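Local coordinates for protein RNA 2',3'-cyclic phosphodiesterase (PDB 5H7E) that belongs to the LigT-like 2H phosphoesterase family, whose members carry two short signature motifs in a two-lobed alpha/beta fold, at residues Tyr6-Ala11 and Leu154-Ser159; Thr44-Pro49 and Asn107-Ile112; Arg78-Phe83 and Arg90-Lys95. One frame throughout, in Å; residues are numbered along the deposited sequence.

The chain enters the fold with Tyr6-Ala11 on strand 6-13, which meets Leu154-Ser159 only after a long excursion, so contact 1 closes the widest loop. Within that loop, contact 2 joins Thr44-Pro49, the next strand over from 6-13, to helix 101-114. Contact 3 lies further in again: strands 73-83 and 91-97 form a hairpin that is complete before the helix of contact 2 begins. The three loops therefore sit one within another and none cross. Contacts 1 and 2 touch directly through backbone pairing of strands 6-13 and 42-48. Contact 3 stands apart, its centre about 21 Å from each of theirs, linked to contact 1 by the pairing of strand 73-83 with 148-160.

Contact 1 (Tyr6-Ala11 and Leu154-Ser159); sequences YRLFYA and LTLYRS
Tyr6-Ala11 and Leu154-Ser159 are neighbouring antiparallel strands in the sheet of one lobe of this LigT-like fold. Phe9 and Tyr157 trade backbone bonds in both directions, and Tyr157 N reaches Phe9 O at 2.8 Å. Ala11 and Thr155 do the same, while Ser159 N bonds to Arg7 O.

Phe9, Ala11 and Tyr157 share one face of the pair. CG of Phe9 sits in the crowded position between the backbone N and the carbonyl carbon (chi1 58°), and the ring lies across Tyr157, whose CB is 3.4 Å from Phe9 CZ and over the ring face. The two rings are nearly parallel, at 18°, but slid so far that they barely overlap. Further along, Ala11 CB packs on Tyr157 CE2 at 3.8 Å. His42 and Tyr168 also meet the Phe9 ring.

On the other face, helix 56-67 packs against Tyr6, Leu8, Tyr10 and Leu154. Here Leu156 CD1 stands over the centre of the Tyr10 ring, 3.9 Å from its centroid, Leu154 CD2 touches Tyr10 CD1, and Leu8 CD2 lies 3.6 Å from Arg158 CB. The Tyr10 hydroxyl bonds to Leu59 O in that helix.

At the end of the ladder Arg158 runs out extended, its CG anti to the backbone N, and its guanidinium lies flat on the Tyr6 ring, planes 23° apart and Arg158 NH1 3.4 Å from Tyr6 CE1. A water in the guanidinium plane accepts from Arg158 NE and from Arg7 N, and donates to Ser159 O at 2.7 Å. Stacking thus uses the face of the cationic group and hydration its edge, so one arginine can rest on an aromatic ring and still satisfy NE, while the same water links the backbones of both strands.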
loop_
_atom_site.group_PDB
_atom_site.type_symbol
_atom_site.label_atom_id
_atom_site.label_comp_id
_atom_site.label_asym_id
_atom_site.label_seq_id
_atom_site.Cartn_x
_atom_site.Cartn_y
_atom_site.Cartn_z
ATOM N N TYR A 6 5.077 -4.730 16.745
ATOM C CA TYR A 6 4.323 -3.783 15.943
ATOM C C TYR A 6 3.897 -4.418 14.627
ATOM O O TYR A 6 4.656 -5.168 14.023
ATOM C CB TYR A 6 5.170 -2.552 15.600
ATOM C CG TYR A 6 5.596 -1.690 16.773
ATOM C CD1 TYR A 6 4.909 -1.705 17.967
ATOM C CD2 TYR A 6 6.693 -0.839 16.656
ATOM C CE1 TYR A 6 5.297 -0.899 19.009
ATOM C CE2 TYR A 6 7.080 -0.014 17.708
ATOM C CZ TYR A 6 6.380 -0.049 18.869
ATOM O OH TYR A 6 6.775 0.757 19.922
ATOM N N ARG A 7 2.732 -4.000 14.105
ATOM C CA ARG A 7 2.330 -4.319 12.733
ATOM C C ARG A 7 2.715 -3.133 11.883
ATOM O O ARG A 7 2.189 -2.026 12.095
ATOM C CB ARG A 7 0.823 -4.559 12.578
ATOM C CG ARG A 7 0.256 -5.632 13.461
ATOM C CD ARG A 7 -1.243 -5.816 13.202
ATOM N NE ARG A 7 -1.756 -6.913 14.008
ATOM C CZ ARG A 7 -2.857 -7.592 13.714
ATOM N NH1 ARG A 7 -3.553 -7.273 12.625
ATOM N NH2 ARG A 7 -3.257 -8.590 14.497
ATOM N N LEU A 8 3.659 -3.350 10.956
ATOM C CA LEU A 8 4.184 -2.235 10.192
ATOM C C LEU A 8 3.983 -2.524 8.717
ATOM O O LEU A 8 3.825 -3.673 8.302
ATOM C CB LEU A 8 5.675 -1.999 10.409
ATOM C CG LEU A 8 6.056 -1.772 11.879
ATOM C CD1 LEU A 8 7.588 -1.598 11.969
ATOM C CD2 LEU A 8 5.375 -0.535 12.465
ATOM N N PHE A 9 3.978 -1.462 7.908
ATOM C CA PHE A 9 4.008 -1.706 6.471
ATOM C C PHE A 9 4.613 -0.501 5.783
ATOM O O PHE A 9 4.562 0.606 6.302
ATOM C CB PHE A 9 2.612 -2.047 5.877
ATOM C CG PHE A 9 1.563 -0.989 6.094
ATOM C CD1 PHE A 9 0.853 -0.923 7.300
ATOM C CD2 PHE A 9 1.246 -0.110 5.055
ATOM C CE1 PHE A 9 -0.147 0.031 7.488
ATOM C CE2 PHE A 9 0.247 0.842 5.229
ATOM C CZ PHE A 9 -0.460 0.927 6.421
ATOM N N TYR A 10 5.289 -0.759 4.661
ATOM C CA TYR A 10 5.821 0.306 3.816
ATOM C C TYR A 10 4.824 0.563 2.706
ATOM O O TYR A 10 4.301 -0.396 2.134
ATOM C CB TYR A 10 7.114 -0.123 3.176
ATOM C CG TYR A 10 8.353 -0.206 4.072
ATOM C CD1 TYR A 10 9.171 0.882 4.266
ATOM C CD2 TYR A 10 8.701 -1.417 4.628
ATOM C CE1 TYR A 10 10.389 0.768 5.034
ATOM C CE2 TYR A 10 9.854 -1.547 5.382
ATOM C CZ TYR A 10 10.693 -0.475 5.538
ATOM O OH TYR A 10 11.854 -0.703 6.270
ATOM N N ALA A 11 4.509 1.831 2.481
ATOM C CA ALA A 11 3.507 2.102 1.442
ATOM C C ALA A 11 3.775 3.478 0.867
ATOM O O ALA A 11 4.416 4.328 1.489
ATOM C CB ALA A 11 2.093 2.051 2.026
ATOM N N LEU A 154 8.525 7.440 0.438
ATOM C CA LEU A 154 8.013 6.144 0.855
ATOM C C LEU A 154 7.698 6.294 2.328
ATOM O O LEU A 154 8.436 6.990 3.030
ATOM C CB LEU A 154 9.099 5.077 0.651
ATOM C CG LEU A 154 8.719 3.645 1.121
ATOM C CD1 LEU A 154 7.565 3.110 0.358
ATOM C CD2 LEU A 154 9.911 2.700 1.043
ATOM N N THR A 155 6.602 5.704 2.784
ATOM C CA THR A 155 6.233 5.889 4.188
ATOM C C THR A 155 6.271 4.544 4.907
ATOM O O THR A 155 5.801 3.532 4.385
ATOM C CB THR A 155 4.860 6.500 4.292
ATOM O OG1 THR A 155 4.864 7.808 3.665
ATOM C CG2 THR A 155 4.411 6.605 5.801
ATOM N N LEU A 156 6.791 4.556 6.153
ATOM C CA LEU A 156 6.662 3.396 7.026
ATOM C C LEU A 156 5.528 3.670 8.011
ATOM O O LEU A 156 5.592 4.634 8.765
ATOM C CB LEU A 156 7.988 3.118 7.743
ATOM C CG LEU A 156 7.976 1.998 8.800
ATOM C CD1 LEU A 156 7.793 0.647 8.127
ATOM C CD2 LEU A 156 9.313 1.959 9.649
ATOM N N TYR A 157 4.471 2.867 7.946
ATOM C CA TYR A 157 3.277 3.010 8.780
ATOM C C TYR A 157 3.262 1.956 9.864
ATOM O O TYR A 157 3.763 0.836 9.681
ATOM C CB TYR A 157 2.017 2.795 7.922
ATOM C CG TYR A 157 1.716 3.872 6.928
ATOM C CD1 TYR A 157 1.041 5.027 7.337
ATOM C CD2 TYR A 157 2.092 3.743 5.598
ATOM C CE1 TYR A 157 0.721 6.013 6.399
ATOM C CE2 TYR A 157 1.801 4.738 4.663
ATOM C CZ TYR A 157 1.111 5.855 5.083
ATOM O OH TYR A 157 0.835 6.828 4.145
ATOM N N ARG A 158 2.608 2.285 10.975
ATOM C CA ARG A 158 2.213 1.283 11.949
ATOM C C ARG A 158 0.697 1.163 11.910
ATOM O O ARG A 158 -0.004 2.173 11.869
ATOM C CB ARG A 158 2.660 1.669 13.323
ATOM C CG ARG A 158 2.254 0.681 14.386
ATOM C CD ARG A 158 2.779 1.111 15.707
ATOM N NE ARG A 158 2.193 0.285 16.747
ATOM C CZ ARG A 158 2.298 0.555 18.046
ATOM N NH1 ARG A 158 3.003 1.607 18.446
ATOM N NH2 ARG A 158 1.723 -0.246 18.926
ATOM N N SER A 159 0.199 -0.062 11.974
ATOM C CA SER A 159 -1.231 -0.320 12.034
ATOM C C SER A 159 -1.676 -0.626 13.457
ATOM O O SER A 159 -1.072 -1.447 14.149
ATOM C CB SER A 159 -1.588 -1.469 11.085
ATOM O OG SER A 159 -2.964 -1.799 11.217
HETATM O O HOH W 1 0.931 -2.267 15.685
#

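Contact 2 (Thr44-Pro49 and Asn107-Ile112); sequences TLSYLP and NLRAGI. With SO4 (sulfate ion), chain D.
Arg109 comes in side-on to the Leu45 carbonyl, its guanidinium almost coplanar with the oxygen, so that two nitrogens grip one atom. NE approaches Leu45 O nearly in line with the C=O bond, at 2.9 Å and 163° at the hydrogen; NH2 is 3.2 Å from Leu45 O and stands above the carbonyl plane, the more bent of the two bonds. NH1 goes to Leu122 O, and a water bonded to Thr44 O receives a weak bond from Arg109 NH2.

A classic beta bulge in strand 42-48, beside which helix 101-114 packs, sets Leu45 and Ser46 together against Tyr10 of the next strand. CB of Ser46 is directed at the helix; OG, anti to the backbone N (chi1 -173°), lies 3.5 Å from Ile112 CD1 and bonds to Asp121. Next to it Leu48 and Ile112 meet tip to tip, Leu48 CD2 to Ile112 CG2 at 3.9 Å. On the bulge's other residue, Leu108 CD2 rests 3.8 Å from Leu45 CB, and Leu62 of helix 56-67 touches both Leu108 and Ile112. Thr44 is the threonine of the first H-x-T motif of the 2H family; its OG1 is 3.1 Å from O4 of a sulfate ion hydrogen-bonded to His127 and Thr129.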
loop_
_atom_site.group_PDB
_atom_site.type_symbol
_atom_site.label_atom_id
_atom_site.label_comp_id
_atom_site.label_asym_id
_atom_site.label_seq_id
_atom_site.Cartn_x
_atom_site.Cartn_y
_atom_site.Cartn_z
ATOM N N THR A 44 0.580 -0.491 -0.884
ATOM C CA THR A 44 1.473 -1.245 0.015
ATOM C C THR A 44 2.604 -1.867 -0.771
ATOM O O THR A 44 2.384 -2.465 -1.829
ATOM C CB THR A 44 0.685 -2.325 0.700
ATOM O OG1 THR A 44 -0.380 -1.714 1.411
ATOM C CG2 THR A 44 1.586 -3.112 1.747
ATOM N N LEU A 45 3.820 -1.779 -0.230
ATOM C CA LEU A 45 4.981 -2.453 -0.812
ATOM C C LEU A 45 5.406 -3.698 -0.019
ATOM O O LEU A 45 5.890 -4.658 -0.615
ATOM C CB LEU A 45 6.172 -1.481 -0.883
ATOM C CG LEU A 45 6.119 -0.429 -2.023
ATOM C CD1 LEU A 45 5.233 0.681 -1.759
ATOM C CD2 LEU A 45 7.528 0.112 -2.340
ATOM N N SER A 46 5.247 -3.684 1.300
ATOM C CA SER A 46 5.525 -4.862 2.090
ATOM C C SER A 46 4.807 -4.715 3.421
ATOM O O SER A 46 4.722 -3.615 3.982
ATOM C CB SER A 46 7.035 -5.009 2.356
ATOM O OG SER A 46 7.249 -6.275 2.996
ATOM N N TYR A 47 4.285 -5.828 3.920
ATOM C CA TYR A 47 3.579 -5.863 5.198
ATOM C C TYR A 47 4.360 -6.729 6.171
ATOM O O TYR A 47 4.737 -7.847 5.838
ATOM C CB TYR A 47 2.157 -6.407 4.973
ATOM C CG TYR A 47 1.427 -6.719 6.232
ATOM C CD1 TYR A 47 1.152 -5.743 7.147
ATOM C CD2 TYR A 47 1.022 -8.024 6.505
ATOM C CE1 TYR A 47 0.506 -6.039 8.327
ATOM C CE2 TYR A 47 0.345 -8.323 7.680
ATOM C CZ TYR A 47 0.117 -7.340 8.575
ATOM O OH TYR A 47 -0.563 -7.654 9.755
ATOM N N LEU A 48 4.575 -6.199 7.373
ATOM C CA LEU A 48 5.417 -6.802 8.412
ATOM C C LEU A 48 4.563 -7.000 9.650
ATOM O O LEU A 48 4.397 -6.072 10.466
ATOM C CB LEU A 48 6.603 -5.875 8.716
ATOM C CG LEU A 48 7.582 -5.569 7.555
ATOM C CD1 LEU A 48 7.053 -4.584 6.539
ATOM C CD2 LEU A 48 8.842 -4.966 8.134
ATOM N N PRO A 49 4.039 -8.195 9.861
ATOM C CA PRO A 49 2.984 -8.362 10.879
ATOM C C PRO A 49 3.450 -8.261 12.309
ATOM O O PRO A 49 2.619 -8.039 13.202
ATOM C CB PRO A 49 2.436 -9.763 10.585
ATOM C CG PRO A 49 3.548 -10.453 9.826
ATOM C CD PRO A 49 4.214 -9.392 9.019
ATOM N N ASN A 107 13.338 -4.817 -3.857
ATOM C CA ASN A 107 14.540 -4.504 -3.058
ATOM C C ASN A 107 14.177 -4.363 -1.585
ATOM O O ASN A 107 14.943 -4.786 -0.708
ATOM C CB ASN A 107 15.189 -3.201 -3.518
ATOM C CG ASN A 107 16.098 -3.365 -4.734
ATOM O OD1 ASN A 107 17.284 -3.135 -4.642
ATOM N ND2 ASN A 107 15.544 -3.745 -5.852
ATOM N N LEU A 108 13.020 -3.746 -1.306
ATOM C CA LEU A 108 12.574 -3.588 0.072
ATOM C C LEU A 108 12.343 -4.950 0.715
ATOM O O LEU A 108 12.824 -5.233 1.826
ATOM C CB LEU A 108 11.297 -2.728 0.036
ATOM C CG LEU A 108 10.723 -2.380 1.346
ATOM C CD1 LEU A 108 11.691 -1.387 2.077
ATOM C CD2 LEU A 108 9.360 -1.736 1.076
ATOM N N ARG A 109 11.607 -5.818 0.014
ATOM C CA ARG A 109 11.314 -7.142 0.559
ATOM C C ARG A 109 12.592 -7.925 0.783
ATOM O O ARG A 109 12.730 -8.641 1.794
ATOM C CB ARG A 109 10.352 -7.886 -0.390
ATOM C CG ARG A 109 8.984 -7.238 -0.376
ATOM C CD ARG A 109 8.162 -7.803 -1.534
ATOM N NE ARG A 109 6.807 -7.262 -1.494
ATOM C CZ ARG A 109 5.726 -7.936 -1.895
ATOM N NH1 ARG A 109 5.869 -9.175 -2.416
ATOM N NH2 ARG A 109 4.534 -7.357 -1.756
ATOM N N ALA A 110 13.541 -7.825 -0.157
ATOM C CA ALA A 110 14.805 -8.505 0.045
ATOM C C ALA A 110 15.553 -7.936 1.244
ATOM O O ALA A 110 16.212 -8.692 1.976
ATOM C CB ALA A 110 15.666 -8.411 -1.221
ATOM N N GLY A 111 15.551 -6.605 1.391
ATOM C CA GLY A 111 16.264 -6.007 2.511
ATOM C C GLY A 111 15.654 -6.383 3.846
ATOM O O GLY A 111 16.367 -6.561 4.831
ATOM N N ILE A 112 14.334 -6.459 3.894
ATOM C CA ILE A 112 13.669 -6.817 5.130
ATOM C C ILE A 112 14.059 -8.235 5.531
ATOM O O ILE A 112 14.335 -8.499 6.688
ATOM C CB ILE A 112 12.146 -6.704 5.004
ATOM C CG1 ILE A 112 11.747 -5.257 4.749
ATOM C CG2 ILE A 112 11.465 -7.199 6.263
ATOM C CD1 ILE A 112 10.305 -5.100 4.351
HETATM S S SO4 D . -3.654 -3.951 0.852
HETATM O O1 SO4 D . -3.689 -4.555 2.164
HETATM O O2 SO4 D . -4.396 -4.838 -0.064
HETATM O O3 SO4 D . -4.237 -2.628 1.030
HETATM O O4 SO4 D . -2.331 -3.825 0.353
HETATM O O HOH W 2 2.600 -5.290 -1.181
#

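Contact 3 (Arg78-Phe83 and Arg90-Lys95); sequences RGTGYF and RVWFVK
The Phe93 ring lies over the backbone of Gly81, with Gly81 O 3.5 Å above its plane toward the rim; Lys95 N of its own strand lies at the ring edge. Phe83 receives Phe93 CE2 over the centre of one face, 3.4 Å above it. These two side chains cross at about a right angle and their rings meet obliquely, centroids 4.3 Å apart, while His127 packs against both. Across the sheet, the five-membered ring of Trp92 and the Tyr82 ring are roughly parallel but slid apart, touching at Trp92 CD1 and Tyr82 CE2, 3.4 Å. A water in the Trp92 plane accepts from NE1 at 2.9 Å and is 2.7 Å from Thr80 OG1.

The strands form an antiparallel hairpin. Gly81 and Phe93 exchange backbone bonds, and Lys95 N bonds to Gly79 O. Near the turn a classic bulge puts Arg90 and Val91 opposite Phe83, whose O accepts from Arg90 N at 2.7 Å and from Val91 N at 2.9 Å.

Because Gly81 has no side chain, Phe93 can fold over the neighbouring strand and reach Phe83, while on the opposite face the indole N-H is satisfied through water.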
loop_
_atom_site.group_PDB
_atom_site.type_symbol
_atom_site.label_atom_id
_atom_site.label_comp_id
_atom_site.label_asym_id
_atom_site.label_seq_id
_atom_site.Cartn_x
_atom_site.Cartn_y
_atom_site.Cartn_z
ATOM N N ARG A 78 -4.652 2.756 -13.173
ATOM C CA ARG A 78 -5.011 2.010 -14.363
ATOM C C ARG A 78 -6.448 1.517 -14.175
ATOM O O ARG A 78 -7.331 2.337 -13.953
ATOM C CB ARG A 78 -3.985 0.891 -14.661
ATOM C CG ARG A 78 -2.532 1.464 -14.822
ATOM C CD ARG A 78 -2.450 2.301 -16.134
ATOM N NE ARG A 78 -2.612 1.473 -17.330
ATOM C CZ ARG A 78 -2.607 1.957 -18.575
ATOM N NH1 ARG A 78 -2.588 3.258 -18.749
ATOM N NH2 ARG A 78 -2.720 1.138 -19.631
ATOM N N GLY A 79 -6.699 0.221 -14.314
ATOM C CA GLY A 79 -8.060 -0.320 -14.285
ATOM C C GLY A 79 -8.344 -0.987 -12.947
ATOM O O GLY A 79 -7.464 -1.122 -12.123
ATOM N N THR A 80 -9.610 -1.335 -12.725
ATOM C CA THR A 80 -9.958 -2.045 -11.502
ATOM C C THR A 80 -9.796 -3.555 -11.681
ATOM O O THR A 80 -9.734 -4.089 -12.799
ATOM C CB THR A 80 -11.375 -1.689 -11.080
ATOM O OG1 THR A 80 -12.278 -1.918 -12.209
ATOM C CG2 THR A 80 -11.452 -0.232 -10.584
ATOM N N GLY A 81 -9.779 -4.263 -10.553
ATOM C CA GLY A 81 -9.727 -5.719 -10.553
ATOM C C GLY A 81 -10.087 -6.270 -9.185
ATOM O O GLY A 81 -10.398 -5.516 -8.256
ATOM N N TYR A 82 -10.058 -7.613 -9.064
ATOM C CA TYR A 82 -10.453 -8.304 -7.833
ATOM C C TYR A 82 -9.385 -9.261 -7.316
ATOM O O TYR A 82 -8.658 -9.878 -8.097
ATOM C CB TYR A 82 -11.744 -9.117 -8.052
ATOM C CG TYR A 82 -12.886 -8.254 -8.486
ATOM C CD1 TYR A 82 -13.125 -8.015 -9.844
ATOM C CD2 TYR A 82 -13.727 -7.642 -7.548
ATOM C CE1 TYR A 82 -14.173 -7.215 -10.256
ATOM C CE2 TYR A 82 -14.785 -6.840 -7.950
ATOM C CZ TYR A 82 -15.003 -6.635 -9.314
ATOM O OH TYR A 82 -16.040 -5.841 -9.739
ATOM N N PHE A 83 -9.317 -9.410 -5.991
ATOM C CA PHE A 83 -8.622 -10.553 -5.358
ATOM C C PHE A 83 -9.663 -11.372 -4.608
ATOM O O PHE A 83 -10.541 -10.816 -3.958
ATOM C CB PHE A 83 -7.535 -10.131 -4.360
ATOM C CG PHE A 83 -6.340 -9.400 -4.961
ATOM C CD1 PHE A 83 -5.655 -9.905 -6.068
ATOM C CD2 PHE A 83 -5.878 -8.205 -4.384
ATOM C CE1 PHE A 83 -4.552 -9.226 -6.612
ATOM C CE2 PHE A 83 -4.780 -7.518 -4.912
ATOM C CZ PHE A 83 -4.110 -8.028 -6.031
ATOM N N ARG A 90 -12.904 -11.058 -2.679
ATOM C CA ARG A 90 -12.861 -10.538 -1.329
ATOM C C ARG A 90 -12.377 -9.081 -1.319
ATOM O O ARG A 90 -12.615 -8.356 -0.375
ATOM C CB ARG A 90 -11.933 -11.384 -0.468
ATOM C CG ARG A 90 -12.367 -12.829 -0.318
ATOM C CD ARG A 90 -13.720 -12.926 0.361
ATOM N NE ARG A 90 -13.663 -12.399 1.716
ATOM C CZ ARG A 90 -13.135 -13.051 2.744
ATOM N NH1 ARG A 90 -12.625 -14.258 2.572
ATOM N NH2 ARG A 90 -13.114 -12.494 3.942
ATOM N N VAL A 91 -11.666 -8.688 -2.372
ATOM C CA VAL A 91 -11.102 -7.351 -2.501
ATOM C C VAL A 91 -11.335 -6.717 -3.875
ATOM O O VAL A 91 -11.196 -7.383 -4.880
ATOM C CB VAL A 91 -9.566 -7.397 -2.313
ATOM C CG1 VAL A 91 -8.968 -6.011 -2.377
ATOM C CG2 VAL A 91 -9.151 -8.091 -1.028
ATOM N N TRP A 92 -11.692 -5.435 -3.902
ATOM C CA TRP A 92 -11.833 -4.677 -5.133
ATOM C C TRP A 92 -10.723 -3.642 -5.069
ATOM O O TRP A 92 -10.560 -2.996 -4.058
ATOM C CB TRP A 92 -13.177 -3.977 -5.159
ATOM C CG TRP A 92 -13.512 -3.292 -6.445
ATOM C CD1 TRP A 92 -13.369 -3.792 -7.694
ATOM C CD2 TRP A 92 -14.093 -1.997 -6.599
ATOM N NE1 TRP A 92 -13.809 -2.892 -8.619
ATOM C CE2 TRP A 92 -14.261 -1.778 -7.970
ATOM C CE3 TRP A 92 -14.485 -1.000 -5.709
ATOM C CZ2 TRP A 92 -14.797 -0.610 -8.471
ATOM C CZ3 TRP A 92 -15.015 0.154 -6.208
ATOM C CH2 TRP A 92 -15.168 0.342 -7.576
ATOM N N PHE A 93 -9.950 -3.496 -6.135
ATOM C CA PHE A 93 -8.824 -2.571 -6.089
ATOM C C PHE A 93 -8.669 -1.878 -7.440
ATOM O O PHE A 93 -9.300 -2.256 -8.431
ATOM C CB PHE A 93 -7.484 -3.328 -5.765
ATOM C CG PHE A 93 -7.128 -4.389 -6.797
ATOM C CD1 PHE A 93 -6.519 -4.020 -7.976
ATOM C CD2 PHE A 93 -7.368 -5.726 -6.538
ATOM C CE1 PHE A 93 -6.182 -4.976 -8.934
ATOM C CE2 PHE A 93 -7.063 -6.684 -7.515
ATOM C CZ PHE A 93 -6.469 -6.287 -8.691
ATOM N N VAL A 94 -7.883 -0.802 -7.437
ATOM C CA VAL A 94 -7.422 -0.172 -8.689
ATOM C C VAL A 94 -5.933 -0.452 -8.836
ATOM O O VAL A 94 -5.168 -0.309 -7.877
ATOM C CB VAL A 94 -7.723 1.331 -8.738
ATOM C CG1 VAL A 94 -7.125 2.122 -7.530
ATOM C CG2 VAL A 94 -7.244 1.955 -10.049
ATOM N N LYS A 95 -5.533 -0.899 -10.036
ATOM C CA LYS A 95 -4.120 -1.140 -10.307
ATOM C C LYS A 95 -3.374 0.184 -10.427
ATOM O O LYS A 95 -3.896 1.156 -10.966
ATOM C CB LYS A 95 -4.003 -1.926 -11.602
ATOM C CG LYS A 95 -2.557 -2.132 -12.064
ATOM C CD LYS A 95 -2.607 -3.002 -13.365
ATOM C CE LYS A 95 -1.239 -3.304 -13.905
ATOM N NZ LYS A 95 -0.467 -2.053 -13.996
HETATM O O HOH W 3 -14.414 -3.301 -11.432
#